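Local structure of putative cytoplasmic protein (Salmonella typhimurium LT2, 2Q02) at residues A[11-16]-A[47-52]; A[51-56]-A[91-96]; A[82-87]-A[122-127]; A[153-158]-A[190-195]; A[179-184]-A[230-235]. The protein is of unknown function but binds zinc in a xylose isomerase-like TIM barrel and may be an isomerase, as its family suggests. All blocks are in the same frame, centred on the assembly; numbering follows the deposited sequence.

Contact 1 (A[11-16]-A[47-52])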
# COMPACT_ATOMS: atom_id res chain seq x y z
N ILE A 11 3.66 9.35 0.92
CA ILE A 11 2.33 9.69 1.40
C ILE A 11 1.30 9.10 0.45
O ILE A 11 1.22 9.48 -0.73
CB ILE A 11 2.13 11.21 1.56
CG1 ILE A 11 3.35 11.86 2.26
CG2 ILE A 11 0.82 11.49 2.31
CD1 ILE A 11 3.71 11.28 3.61
N ASN A 12 0.51 8.18 0.97
CA ASN A 12 -0.61 7.62 0.24
C ASN A 12 -1.77 8.65 0.21
O ASN A 12 -2.09 9.30 1.22
CB ASN A 12 -1.02 6.28 0.87
CG ASN A 12 -1.99 5.50 0.00
OD1 ASN A 12 -3.06 6.00 -0.34
ND2 ASN A 12 -1.62 4.25 -0.34
N ARG A 13 -2.41 8.78 -0.96
CA ARG A 13 -3.47 9.76 -1.14
C ARG A 13 -4.74 9.51 -0.31
O ARG A 13 -5.58 10.41 -0.21
CB ARG A 13 -3.85 9.91 -2.62
CG ARG A 13 -4.69 11.15 -2.88
CD ARG A 13 -5.19 11.26 -4.32
NE ARG A 13 -6.01 12.47 -4.51
CZ ARG A 13 -6.99 12.61 -5.40
NH1 ARG A 13 -7.29 11.61 -6.22
NH2 ARG A 13 -7.67 13.74 -5.47
N LYS A 14 -4.89 8.31 0.28
CA LYS A 14 -6.06 8.05 1.14
C LYS A 14 -6.14 8.97 2.35
O LYS A 14 -7.22 9.14 2.91
CB LYS A 14 -6.10 6.59 1.61
CG LYS A 14 -7.53 6.08 1.96
CD LYS A 14 -8.27 5.56 0.73
CE LYS A 14 -9.75 5.32 1.01
NZ LYS A 14 -10.69 5.66 -0.14
N ILE A 15 -5.00 9.55 2.76
CA ILE A 15 -4.94 10.49 3.89
C ILE A 15 -5.63 11.83 3.62
O ILE A 15 -5.98 12.56 4.54
CB ILE A 15 -3.45 10.72 4.34
CG1 ILE A 15 -3.36 11.26 5.76
CG2 ILE A 15 -2.69 11.63 3.37
CD1 ILE A 15 -1.95 11.17 6.33
N ALA A 16 -5.86 12.14 2.34
CA ALA A 16 -6.37 13.45 1.95
C ALA A 16 -7.56 13.35 0.99
O ALA A 16 -7.46 13.83 -0.16
CB ALA A 16 -5.26 14.27 1.31
N VAL A 47 -8.37 7.57 -10.96
CA VAL A 47 -6.97 7.73 -10.51
C VAL A 47 -6.48 9.18 -10.66
O VAL A 47 -5.70 9.66 -9.81
CB VAL A 47 -6.01 6.76 -11.28
CG1 VAL A 47 -4.53 7.11 -11.06
CG2 VAL A 47 -6.26 5.32 -10.86
N THR A 48 -6.94 9.86 -11.71
CA THR A 48 -6.52 11.22 -12.04
C THR A 48 -7.63 12.26 -11.82
O THR A 48 -7.51 13.39 -12.31
CB THR A 48 -6.05 11.30 -13.50
OG1 THR A 48 -7.12 10.89 -14.34
CG2 THR A 48 -4.89 10.37 -13.77
N ASP A 49 -8.67 11.88 -11.07
CA ASP A 49 -9.92 12.66 -11.00
C ASP A 49 -10.39 13.05 -12.40
O ASP A 49 -10.51 12.19 -13.27
CB ASP A 49 -9.77 13.91 -10.12
CG ASP A 49 -9.33 13.59 -8.72
OD1 ASP A 49 -9.57 12.44 -8.28
OD2 ASP A 49 -8.72 14.49 -8.09
N ASP A 50 -10.64 14.34 -12.63
CA ASP A 50 -10.98 14.85 -13.94
C ASP A 50 -9.75 15.32 -14.76
O ASP A 50 -9.93 15.89 -15.84
CB ASP A 50 -11.99 16.01 -13.80
CG ASP A 50 -11.48 17.17 -12.93
OD1 ASP A 50 -10.46 17.00 -12.20
OD2 ASP A 50 -12.10 18.26 -12.97
N LEU A 51 -8.53 15.08 -14.29
CA LEU A 51 -7.33 15.46 -15.06
C LEU A 51 -6.95 14.37 -16.06
O LEU A 51 -7.31 13.20 -15.89
CB LEU A 51 -6.11 15.73 -14.16
CG LEU A 51 -6.24 16.89 -13.16
CD1 LEU A 51 -5.02 16.98 -12.27
CD2 LEU A 51 -6.48 18.22 -13.87
N ASN A 52 -6.22 14.76 -17.10
CA ASN A 52 -5.63 13.77 -18.01
C ASN A 52 -4.25 13.37 -17.54
O ASN A 52 -3.73 13.91 -16.57
CB ASN A 52 -5.63 14.26 -19.47
CG ASN A 52 -4.59 15.35 -19.76
OD1 ASN A 52 -3.59 15.49 -19.06
ND2 ASN A 52 -4.83 16.10 -20.82
O HOH W 1 -5.71 8.97 -7.13
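The guanidinium of Arg13 turns its NH1/NH2 end to the carboxylate of Asp49, the two planes 46° apart. Asp49 OD1 lies at the edge of the guanidinium and in its plane, OD2 stands somewhat off that plane, and Val47 O is placed obliquely to the group. The grip is end-on, with one nitrogen for each oxygen. Arg13 NH2 gives a bond of 2.9 Å to the syn lone pair of Asp49 OD2. The straighter but longer bond runs from Arg13 NH1 to Asp49 OD1, 3.2 Å at 167°, and the twist between the planes keeps the pair from being a flat fork. A water accepts from Arg13 NH1 and donates to Val47 O at 2.8 Å, thus bridging a gap too wide for a direct bond.

Arginine suits this place because its chain, with CG anti to the backbone N (chi1 -165°), runs extended from just past the end of strand 9-12 to the loop between strand 35-39 and helix 53-62. That loop presents Asp49 in a type II' turn from Thr48 to Leu51, which Thr48 OG1 ties across to Leu51 O at 2.8 Å. The Arg13 side chain touches Ile21 and Phe24 of helix 21-30. Both charged groups have second partners: Ser44 OG bonds Asp49 OD1, and Arg13 NH2 also reaches Leu19 O. Such a doubly bonded, largely buried ion pair would probably keep Asp49 ionised, and probably ties the loop to the chain just past the first strand.

Contact 2 (A[51-56]-A[91-96])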
# COMPACT_ATOMS: atom_id res chain seq x y z
N LEU A 51 -8.53 15.08 -14.29
CA LEU A 51 -7.33 15.46 -15.06
C LEU A 51 -6.95 14.37 -16.06
O LEU A 51 -7.31 13.20 -15.89
CB LEU A 51 -6.11 15.73 -14.16
CG LEU A 51 -6.24 16.89 -13.16
CD1 LEU A 51 -5.02 16.98 -12.27
CD2 LEU A 51 -6.48 18.22 -13.87
N ASN A 52 -6.22 14.76 -17.10
CA ASN A 52 -5.63 13.77 -18.01
C ASN A 52 -4.25 13.37 -17.54
O ASN A 52 -3.73 13.91 -16.57
CB ASN A 52 -5.63 14.26 -19.47
CG ASN A 52 -4.59 15.35 -19.76
OD1 ASN A 52 -3.59 15.49 -19.06
ND2 ASN A 52 -4.83 16.10 -20.82
N TYR A 53 -3.64 12.41 -18.23
CA TYR A 53 -2.36 11.84 -17.77
C TYR A 53 -1.20 12.85 -17.75
O TYR A 53 -0.40 12.89 -16.81
CB TYR A 53 -1.93 10.67 -18.66
CG TYR A 53 -2.78 9.42 -18.55
CD1 TYR A 53 -3.40 9.06 -17.35
CD2 TYR A 53 -2.94 8.58 -19.66
CE1 TYR A 53 -4.18 7.92 -17.27
CE2 TYR A 53 -3.70 7.43 -19.58
CZ TYR A 53 -4.32 7.10 -18.38
OH TYR A 53 -5.08 5.96 -18.30
N ASN A 54 -1.13 13.63 -18.82
CA ASN A 54 -0.13 14.68 -18.97
C ASN A 54 -0.19 15.73 -17.85
O ASN A 54 0.85 16.17 -17.33
CB ASN A 54 -0.36 15.38 -20.31
CG ASN A 54 0.92 15.74 -21.01
OD1 ASN A 54 1.26 16.91 -21.16
ND2 ASN A 54 1.65 14.72 -21.44
N GLN A 55 -1.40 16.14 -17.50
CA GLN A 55 -1.60 17.09 -16.43
C GLN A 55 -1.01 16.53 -15.13
O GLN A 55 -0.28 17.23 -14.43
CB GLN A 55 -3.09 17.44 -16.31
CG GLN A 55 -3.63 18.30 -17.46
CD GLN A 55 -5.14 18.49 -17.42
OE1 GLN A 55 -5.92 17.56 -17.64
NE2 GLN A 55 -5.56 19.71 -17.13
N VAL A 56 -1.29 15.27 -14.85
CA VAL A 56 -0.85 14.63 -13.62
C VAL A 56 0.67 14.45 -13.59
O VAL A 56 1.30 14.64 -12.55
CB VAL A 56 -1.56 13.28 -13.41
CG1 VAL A 56 -1.08 12.58 -12.13
CG2 VAL A 56 -3.05 13.49 -13.34
N LEU A 91 -3.42 -0.41 -15.51
CA LEU A 91 -2.08 -0.42 -16.10
C LEU A 91 -1.84 0.77 -17.03
O LEU A 91 -0.75 1.35 -17.01
CB LEU A 91 -1.81 -1.74 -16.81
CG LEU A 91 -1.58 -2.93 -15.86
CD1 LEU A 91 -1.70 -4.25 -16.61
CD2 LEU A 91 -0.20 -2.85 -15.15
N ARG A 92 -2.85 1.15 -17.82
CA ARG A 92 -2.78 2.41 -18.59
C ARG A 92 -2.61 3.62 -17.69
O ARG A 92 -1.83 4.54 -18.02
CB ARG A 92 -4.06 2.66 -19.40
CG ARG A 92 -4.23 1.81 -20.62
CD ARG A 92 -5.58 2.08 -21.28
NE ARG A 92 -6.28 0.80 -21.46
CZ ARG A 92 -7.52 0.53 -21.09
NH1 ARG A 92 -8.29 1.45 -20.53
NH2 ARG A 92 -8.02 -0.68 -21.30
N ASP A 93 -3.38 3.64 -16.60
CA ASP A 93 -3.35 4.74 -15.63
C ASP A 93 -1.97 4.91 -15.02
O ASP A 93 -1.47 6.02 -14.86
CB ASP A 93 -4.38 4.49 -14.51
CG ASP A 93 -5.80 4.80 -14.93
OD1 ASP A 93 -5.98 5.47 -15.98
OD2 ASP A 93 -6.73 4.36 -14.21
N ALA A 94 -1.36 3.77 -14.67
CA ALA A 94 -0.03 3.74 -14.06
C ALA A 94 1.02 4.19 -15.06
O ALA A 94 1.86 5.05 -14.75
CB ALA A 94 0.28 2.34 -13.50
N GLN A 95 0.95 3.64 -16.26
CA GLN A 95 1.86 4.03 -17.33
C GLN A 95 1.72 5.53 -17.64
O GLN A 95 2.72 6.24 -17.77
CB GLN A 95 1.59 3.17 -18.55
CG GLN A 95 2.55 3.35 -19.70
CD GLN A 95 2.18 2.48 -20.85
OE1 GLN A 95 1.01 2.42 -21.26
NE2 GLN A 95 3.15 1.74 -21.35
N GLY A 96 0.48 6.01 -17.73
CA GLY A 96 0.20 7.40 -18.08
C GLY A 96 0.63 8.44 -17.07
O GLY A 96 1.11 9.50 -17.46
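Helices 53-62 and 81-97 come together near the start of the first and the end of the second, with the CA atoms of Tyr53 and Gly96 5.1 Å apart. Both belong to the outer helical layer of the TIM barrel, and this is a surface contact between neighbours in that layer. Tyr53, in the first turn of its helix, has CG anti to the carbonyl carbon (chi1 -69°), which sends the ring across toward helix 81-97 and lays one face over Gly96. The CA of Gly96 sits 3.9 Å from the centroid of the Tyr53 ring, 22° off the normal, a CH-pi contact displaced toward the rim. Glycine suits this place because, with no side chain, it lets the ring lie directly on the helix backbone.

The far end of the ring passes along Arg92, whose CB lies 3.6 Å from Tyr53 OH, to reach Asp93. The beginning of helix 53-62 is fixed by a capping box: Gln55 N donates to Asn52 OD1 at 2.8 Å, and Asn52 N returns a bond to Gln55 OE1. Ring and carboxylate planes stand 74° apart, and Tyr53 OH donates to Asp93 OD1 on its anti side, at a modelled distance of 2.5 Å, short for such a bond.

Contact 3 (A[82-87]-A[122-127]). With ZN (zinc ion), chain F.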
# COMPACT_ATOMS: atom_id res chain seq x y z
N GLU A 82 -13.52 -9.66 -16.94
CA GLU A 82 -13.87 -8.31 -16.45
C GLU A 82 -12.71 -7.75 -15.62
O GLU A 82 -12.32 -6.60 -15.80
CB GLU A 82 -15.17 -8.32 -15.62
N VAL A 83 -12.16 -8.58 -14.73
CA VAL A 83 -11.01 -8.20 -13.91
C VAL A 83 -9.75 -7.87 -14.76
O VAL A 83 -8.93 -7.01 -14.38
CB VAL A 83 -10.67 -9.31 -12.85
CG1 VAL A 83 -9.43 -8.92 -12.02
CG2 VAL A 83 -11.85 -9.52 -11.92
N VAL A 84 -9.59 -8.55 -15.88
CA VAL A 84 -8.50 -8.27 -16.78
C VAL A 84 -8.70 -6.87 -17.40
O VAL A 84 -7.78 -6.07 -17.40
CB VAL A 84 -8.35 -9.39 -17.83
CG1 VAL A 84 -7.25 -9.05 -18.85
CG2 VAL A 84 -8.04 -10.74 -17.15
N LYS A 85 -9.89 -6.55 -17.90
CA LYS A 85 -10.17 -5.20 -18.41
C LYS A 85 -9.93 -4.16 -17.33
O LYS A 85 -9.29 -3.14 -17.57
CB LYS A 85 -11.60 -5.06 -18.93
CG LYS A 85 -11.79 -5.40 -20.41
N LYS A 86 -10.44 -4.42 -16.14
CA LYS A 86 -10.27 -3.50 -15.01
C LYS A 86 -8.79 -3.28 -14.70
O LYS A 86 -8.40 -2.17 -14.31
CB LYS A 86 -11.02 -4.03 -13.78
CG LYS A 86 -11.34 -3.00 -12.68
CD LYS A 86 -12.06 -3.67 -11.48
N THR A 87 -7.97 -4.33 -14.87
CA THR A 87 -6.53 -4.23 -14.63
C THR A 87 -5.81 -3.51 -15.76
O THR A 87 -4.96 -2.65 -15.50
CB THR A 87 -5.85 -5.60 -14.41
OG1 THR A 87 -6.45 -6.28 -13.32
CG2 THR A 87 -4.35 -5.40 -14.09
N ILE A 122 -0.85 -14.93 -10.85
CA ILE A 122 0.40 -14.20 -10.77
C ILE A 122 1.17 -14.33 -12.08
O ILE A 122 1.70 -13.32 -12.57
CB ILE A 122 1.28 -14.62 -9.56
CG1 ILE A 122 0.62 -14.21 -8.25
CG2 ILE A 122 2.65 -13.97 -9.61
CD1 ILE A 122 1.23 -14.89 -7.04
N LYS A 123 1.22 -15.54 -12.65
CA LYS A 123 1.91 -15.76 -13.94
C LYS A 123 1.33 -14.89 -15.04
O LYS A 123 2.06 -14.20 -15.75
CB LYS A 123 1.85 -17.24 -14.39
CG LYS A 123 2.79 -18.20 -13.64
CD LYS A 123 2.60 -19.66 -14.11
CE LYS A 123 3.66 -20.62 -13.52
NZ LYS A 123 3.21 -22.07 -13.43
N ARG A 124 0.00 -14.95 -15.20
CA ARG A 124 -0.71 -14.19 -16.22
C ARG A 124 -0.54 -12.68 -16.04
O ARG A 124 -0.33 -11.94 -17.00
CB ARG A 124 -2.21 -14.53 -16.21
CG ARG A 124 -2.99 -13.72 -17.25
CD ARG A 124 -4.40 -14.24 -17.51
NE ARG A 124 -4.98 -13.57 -18.67
CZ ARG A 124 -6.29 -13.52 -18.96
NH1 ARG A 124 -7.19 -14.09 -18.16
NH2 ARG A 124 -6.69 -12.87 -20.06
N LEU A 125 -0.68 -12.23 -14.81
CA LEU A 125 -0.52 -10.82 -14.50
C LEU A 125 0.92 -10.37 -14.65
O LEU A 125 1.15 -9.22 -14.99
CB LEU A 125 -1.02 -10.47 -13.09
CG LEU A 125 -2.54 -10.50 -12.88
CD1 LEU A 125 -2.89 -10.58 -11.40
CD2 LEU A 125 -3.22 -9.30 -13.51
N SER A 126 1.89 -11.24 -14.40
CA SER A 126 3.30 -10.86 -14.57
C SER A 126 3.60 -10.56 -16.05
O SER A 126 4.18 -9.52 -16.39
CB SER A 126 4.24 -11.91 -13.99
OG SER A 126 4.13 -11.88 -12.58
N ASP A 127 3.15 -11.47 -16.91
CA ASP A 127 3.24 -11.28 -18.36
C ASP A 127 2.53 -10.00 -18.82
O ASP A 127 3.07 -9.23 -19.61
CB ASP A 127 2.62 -12.48 -19.08
CG ASP A 127 3.43 -13.71 -18.91
OD1 ASP A 127 4.53 -13.57 -18.35
OD2 ASP A 127 2.96 -14.82 -19.32
ZN ZN F . 3.77 -16.62 -18.71
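Two neighbouring helices of the TIM barrel's outer layer, 81-97 and 115-130, pack here through a small set of side chains and without a hydrogen bond between the two segments. Val84 and Leu125 are the closest pair by backbone, with CA atoms 8.7 Å apart. Val84 turns its methyls to the flat end of Arg124: CG2 lies over one face of the guanidinium, offset toward the rim, 3.6 Å from Arg124 NH1. Arginine can serve here because its extended chain, with CG anti to the backbone N (chi1 179°), spans the gap and offers a flat face to the valine while its nitrogens can still bind polar partners; Arg124 NH2 forms a salt bridge with Glu81.

Deeper in, Thr87 CG2 meets Leu125 CD2 at 4.1 Å, the two side chains crossing at about a right angle. Threonine can sit in this nonpolar spot because its hydroxyl turns back on its own helix, where Thr87 OG1 donates to Val83 O at 2.8 Å and leaves the methyl for the neighbour. Farther along helix 115-130, Asp127 OD2 binds a zinc ion at 2.1 Å, apart from the packing and distinct from the zinc site formed by Glu139, Asp170, His197 and Glu245. Leu125 also touches Phe76, and Ile122 packs on Ile158 and Ala161, so that helix 115-130 lies between helices 81-97 and 151-161.

Contact 4 (A[153-158]-A[190-195])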
# COMPACT_ATOMS: atom_id res chain seq x y z
N TRP A 153 3.67 -16.83 2.70
CA TRP A 153 3.04 -17.72 1.72
C TRP A 153 2.89 -16.99 0.38
O TRP A 153 3.10 -17.60 -0.67
CB TRP A 153 1.69 -18.18 2.27
CG TRP A 153 0.88 -19.09 1.42
CD1 TRP A 153 -0.35 -18.83 0.90
CD2 TRP A 153 1.22 -20.43 1.01
NE1 TRP A 153 -0.79 -19.92 0.18
CE2 TRP A 153 0.14 -20.92 0.24
CE3 TRP A 153 2.33 -21.27 1.24
CZ2 TRP A 153 0.13 -22.20 -0.32
CZ3 TRP A 153 2.31 -22.58 0.67
CH2 TRP A 153 1.22 -23.02 -0.10
N ALA A 154 2.56 -15.70 0.42
CA ALA A 154 2.51 -14.88 -0.79
C ALA A 154 3.87 -14.86 -1.52
O ALA A 154 3.92 -14.94 -2.74
CB ALA A 154 2.05 -13.47 -0.46
N GLN A 155 4.95 -14.72 -0.76
CA GLN A 155 6.30 -14.74 -1.34
C GLN A 155 6.60 -16.10 -1.99
O GLN A 155 7.24 -16.17 -3.03
CB GLN A 155 7.36 -14.40 -0.28
CG GLN A 155 7.35 -12.96 0.16
CD GLN A 155 8.46 -12.61 1.15
OE1 GLN A 155 8.92 -13.45 1.95
NE2 GLN A 155 8.91 -11.35 1.10
N GLN A 156 6.11 -17.16 -1.37
CA GLN A 156 6.32 -18.51 -1.90
C GLN A 156 5.62 -18.70 -3.25
O GLN A 156 6.19 -19.27 -4.18
CB GLN A 156 5.82 -19.55 -0.91
CG GLN A 156 6.38 -20.92 -1.18
CD GLN A 156 5.68 -22.00 -0.39
OE1 GLN A 156 5.80 -22.07 0.84
NE2 GLN A 156 4.93 -22.84 -1.10
N LEU A 157 4.38 -18.23 -3.32
CA LEU A 157 3.57 -18.36 -4.53
C LEU A 157 4.20 -17.59 -5.69
O LEU A 157 4.24 -18.08 -6.82
CB LEU A 157 2.14 -17.88 -4.25
CG LEU A 157 1.34 -18.71 -3.22
CD1 LEU A 157 -0.07 -18.24 -3.18
CD2 LEU A 157 1.36 -20.24 -3.49
N ILE A 158 4.69 -16.38 -5.39
CA ILE A 158 5.40 -15.55 -6.37
C ILE A 158 6.62 -16.29 -6.96
O ILE A 158 6.83 -16.31 -8.18
CB ILE A 158 5.78 -14.16 -5.75
CG1 ILE A 158 4.51 -13.29 -5.66
CG2 ILE A 158 6.84 -13.41 -6.54
CD1 ILE A 158 4.64 -12.05 -4.81
N ILE A 190 13.13 -10.31 3.23
CA ILE A 190 13.08 -8.84 3.32
C ILE A 190 13.32 -8.18 1.98
O ILE A 190 12.71 -7.15 1.66
CB ILE A 190 14.12 -8.31 4.32
CG1 ILE A 190 13.64 -8.55 5.75
CG2 ILE A 190 14.47 -6.83 4.07
CD1 ILE A 190 12.33 -7.81 6.14
N SER A 191 14.20 -8.79 1.21
CA SER A 191 14.55 -8.28 -0.10
C SER A 191 13.37 -8.36 -1.09
O SER A 191 13.36 -7.63 -2.08
CB SER A 191 15.76 -9.05 -0.66
OG SER A 191 15.35 -10.29 -1.23
N ALA A 192 12.41 -9.24 -0.82
CA ALA A 192 11.23 -9.45 -1.69
C ALA A 192 9.98 -8.76 -1.17
O ALA A 192 8.85 -9.10 -1.57
CB ALA A 192 10.95 -10.93 -1.85
N ILE A 193 10.20 -7.82 -0.25
CA ILE A 193 9.15 -6.92 0.24
C ILE A 193 9.37 -5.62 -0.54
O ILE A 193 10.41 -4.96 -0.37
CB ILE A 193 9.30 -6.66 1.77
CG1 ILE A 193 8.89 -7.89 2.56
CG2 ILE A 193 8.44 -5.47 2.22
CD1 ILE A 193 9.30 -7.81 4.02
N GLY A 194 8.41 -5.24 -1.37
CA GLY A 194 8.59 -4.09 -2.26
C GLY A 194 8.14 -2.76 -1.70
O GLY A 194 8.55 -1.70 -2.19
N LEU A 195 7.27 -2.81 -0.70
CA LEU A 195 6.76 -1.60 -0.07
C LEU A 195 6.15 -1.95 1.26
O LEU A 195 5.75 -3.09 1.48
CB LEU A 195 5.72 -0.98 -0.97
CG LEU A 195 5.01 0.29 -0.53
CD1 LEU A 195 5.99 1.39 -0.45
CD2 LEU A 195 3.90 0.62 -1.53
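Gln155 NE2 donates to two backbone carbonyls, Asp189 O and, weakly, Ala192 O. The stronger partner, Asp189 O, comes just before residues 190-195; the weak bond runs from Gln155 NE2 to Ala192 O at 3.5 Å, with an N-H...O angle of 149°. The same nitrogen lies against nonpolar atoms as well, 3.6 Å from Ala192 CB and 3.8 Å from Ile193 CG1. Glutamine suits the place because its chain is long enough to leave the helix and carries a donor at its end. CG sits anti to the carbonyl carbon (chi1 -71°), and the chain beyond it is extended, carrying the amide straight across toward the turn.

In the TIM barrel the contact joins the outer helix 151-161 to the start of the seventh strand, across strand 166-170, whose Val167 packs on Gln155, Ala154 and Ile158. Ala192 and Gly194 both form backbone hydrogen bonds with Val167, which joins the start of the seventh strand to strand 166-170. The turn leading in is a short 3-10 segment at 190-191, with Ile193 N bonded to Ile190 O at 3.2 Å. Alanine at 192 is small enough to let the amide come close to the backbone, while Ile193, a branched residue well suited to a strand, turns its side chain to Leu169 and to Leu233 of helix 226-235.

Contact 5 (A[179-184]-A[230-235])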
# COMPACT_ATOMS: atom_id res chain seq x y z
N GLU A 179 -1.67 -15.46 13.12
CA GLU A 179 -0.74 -16.56 13.09
C GLU A 179 0.59 -16.08 12.50
O GLU A 179 1.46 -16.88 12.18
CB GLU A 179 -1.34 -17.69 12.25
CG GLU A 179 -2.70 -18.24 12.79
CD GLU A 179 -3.95 -17.49 12.28
OE1 GLU A 179 -4.30 -16.40 12.79
OE2 GLU A 179 -4.61 -18.03 11.37
N ALA A 180 0.74 -14.75 12.38
CA ALA A 180 1.82 -14.15 11.57
C ALA A 180 3.18 -14.24 12.22
O ALA A 180 4.16 -14.40 11.50
CB ALA A 180 1.53 -12.69 11.27
N GLU A 181 3.23 -14.11 13.55
CA GLU A 181 4.50 -13.95 14.27
C GLU A 181 5.27 -15.26 14.43
O GLU A 181 6.47 -15.23 14.72
CB GLU A 181 4.30 -13.30 15.64
CG GLU A 181 3.84 -11.85 15.59
CD GLU A 181 4.96 -10.88 15.27
OE1 GLU A 181 5.51 -10.99 14.16
OE2 GLU A 181 5.28 -10.01 16.11
N LYS A 182 4.57 -16.39 14.26
CA LYS A 182 5.20 -17.72 14.30
C LYS A 182 6.34 -17.88 13.27
O LYS A 182 7.50 -18.06 13.63
CB LYS A 182 4.14 -18.81 14.08
N GLU A 183 6.01 -17.79 11.98
CA GLU A 183 7.03 -17.90 10.93
C GLU A 183 7.91 -16.63 10.80
O GLU A 183 9.13 -16.72 10.69
CB GLU A 183 6.38 -18.27 9.58
N PHE A 184 7.28 -15.45 10.90
CA PHE A 184 7.77 -14.21 10.26
C PHE A 184 9.30 -14.03 10.19
O PHE A 184 9.88 -13.94 9.10
CB PHE A 184 7.14 -12.96 10.90
CG PHE A 184 7.26 -11.73 10.03
CD1 PHE A 184 6.33 -11.47 9.02
CD2 PHE A 184 8.33 -10.83 10.21
CE1 PHE A 184 6.45 -10.33 8.21
CE2 PHE A 184 8.46 -9.70 9.40
CZ PHE A 184 7.51 -9.44 8.41
N VAL A 230 8.39 -1.88 12.40
CA VAL A 230 9.31 -1.11 11.57
C VAL A 230 10.73 -1.33 12.03
O VAL A 230 11.63 -1.41 11.19
CB VAL A 230 9.03 0.42 11.63
CG1 VAL A 230 10.21 1.22 11.06
CG2 VAL A 230 7.75 0.77 10.89
N GLN A 231 10.93 -1.39 13.35
CA GLN A 231 12.25 -1.61 13.95
C GLN A 231 12.80 -2.98 13.55
O GLN A 231 14.00 -3.14 13.30
CB GLN A 231 12.20 -1.46 15.48
CG GLN A 231 13.58 -1.36 16.14
N ARG A 232 11.91 -3.96 13.45
CA ARG A 232 12.32 -5.28 13.03
C ARG A 232 12.80 -5.27 11.58
O ARG A 232 13.86 -5.84 11.26
CB ARG A 232 11.18 -6.26 13.21
CG ARG A 232 11.53 -7.65 12.75
CD ARG A 232 10.52 -8.66 13.21
NE ARG A 232 9.14 -8.38 12.75
CZ ARG A 232 8.07 -9.02 13.22
NH1 ARG A 232 8.24 -9.98 14.15
NH2 ARG A 232 6.85 -8.73 12.78
N LEU A 233 12.01 -4.64 10.71
CA LEU A 233 12.34 -4.52 9.29
C LEU A 233 13.69 -3.86 9.12
O LEU A 233 14.53 -4.33 8.34
CB LEU A 233 11.26 -3.74 8.53
CG LEU A 233 9.94 -4.49 8.32
CD1 LEU A 233 8.82 -3.60 7.77
CD2 LEU A 233 10.15 -5.67 7.41
N GLU A 234 13.91 -2.79 9.88
CA GLU A 234 15.20 -2.10 9.87
C GLU A 234 16.35 -3.01 10.33
O GLU A 234 17.43 -2.99 9.73
CB GLU A 234 15.16 -0.85 10.75
CG GLU A 234 14.39 0.33 10.16
CD GLU A 234 14.74 0.61 8.71
OE1 GLU A 234 15.83 1.17 8.44
OE2 GLU A 234 13.90 0.28 7.85
N ASN A 235 16.10 -3.79 11.38
CA ASN A 235 17.12 -4.68 11.91
C ASN A 235 17.40 -5.84 10.96
O ASN A 235 18.56 -6.28 10.86
CB ASN A 235 16.73 -5.17 13.31
CG ASN A 235 16.84 -4.06 14.35
OD1 ASN A 235 17.81 -3.31 14.39
ND2 ASN A 235 15.83 -3.95 15.19
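Phe184 lays its ring against the guanidinium of Arg232, the two planes 28° apart. Phe184 CD2 stands over the centre of the guanidinium and comes within 3.5 Å of Arg232 CZ, a face-on packing of ring and guanidinium between helices 180-187 and 226-235 on the outside of the TIM barrel. Phenylalanine suits the place because its flat, nonpolar ring can cover one face of the arginine and leave the edge for charged partners; it also meets the ring of His174 edge to face.

Glu181, three residues earlier, takes that edge. It forms a salt bridge in which both NH1 and NH2 of Arg232 are directed to a single oxygen. The carboxylate stands 78° from the guanidinium plane, in keeping with both bonds going to one oxygen. The arginine chain is bent at chi3 (58°), turning the guanidinium so that its face meets the ring while its two terminal nitrogens point at Glu181. Glu181 OE1 also has a weak hydrogen bond from His174. The two bonds to Glu181 OE1 reach it from opposite faces of the carboxylate plane, from Arg232 NH1 at 2.9 Å and Arg232 NH2 at 3.0 Å.

In the fold
Along the chain, contact 1 closes before contacts 3, 4 and 5 open, while contacts 2 and 3 interleave, as do 4 and 5. All lie in one eight-stranded parallel barrel with helices packed round it. Contacts 1 and 2, with centres about 11 Å apart, share Leu51 and Asn52 and touch through Thr48 and Val56. Contacts 2 and 3 both use helix 81-97, and contact 3 meets contact 4 where Ile122 packs on Ile158. Contact 4 in turn touches contact 5 through Ile190 and Leu233. Contacts 2 and 5 lie farthest apart, about 36 Å between centres. Through these touches and the shared helix, the five follow one another round the barrel wall.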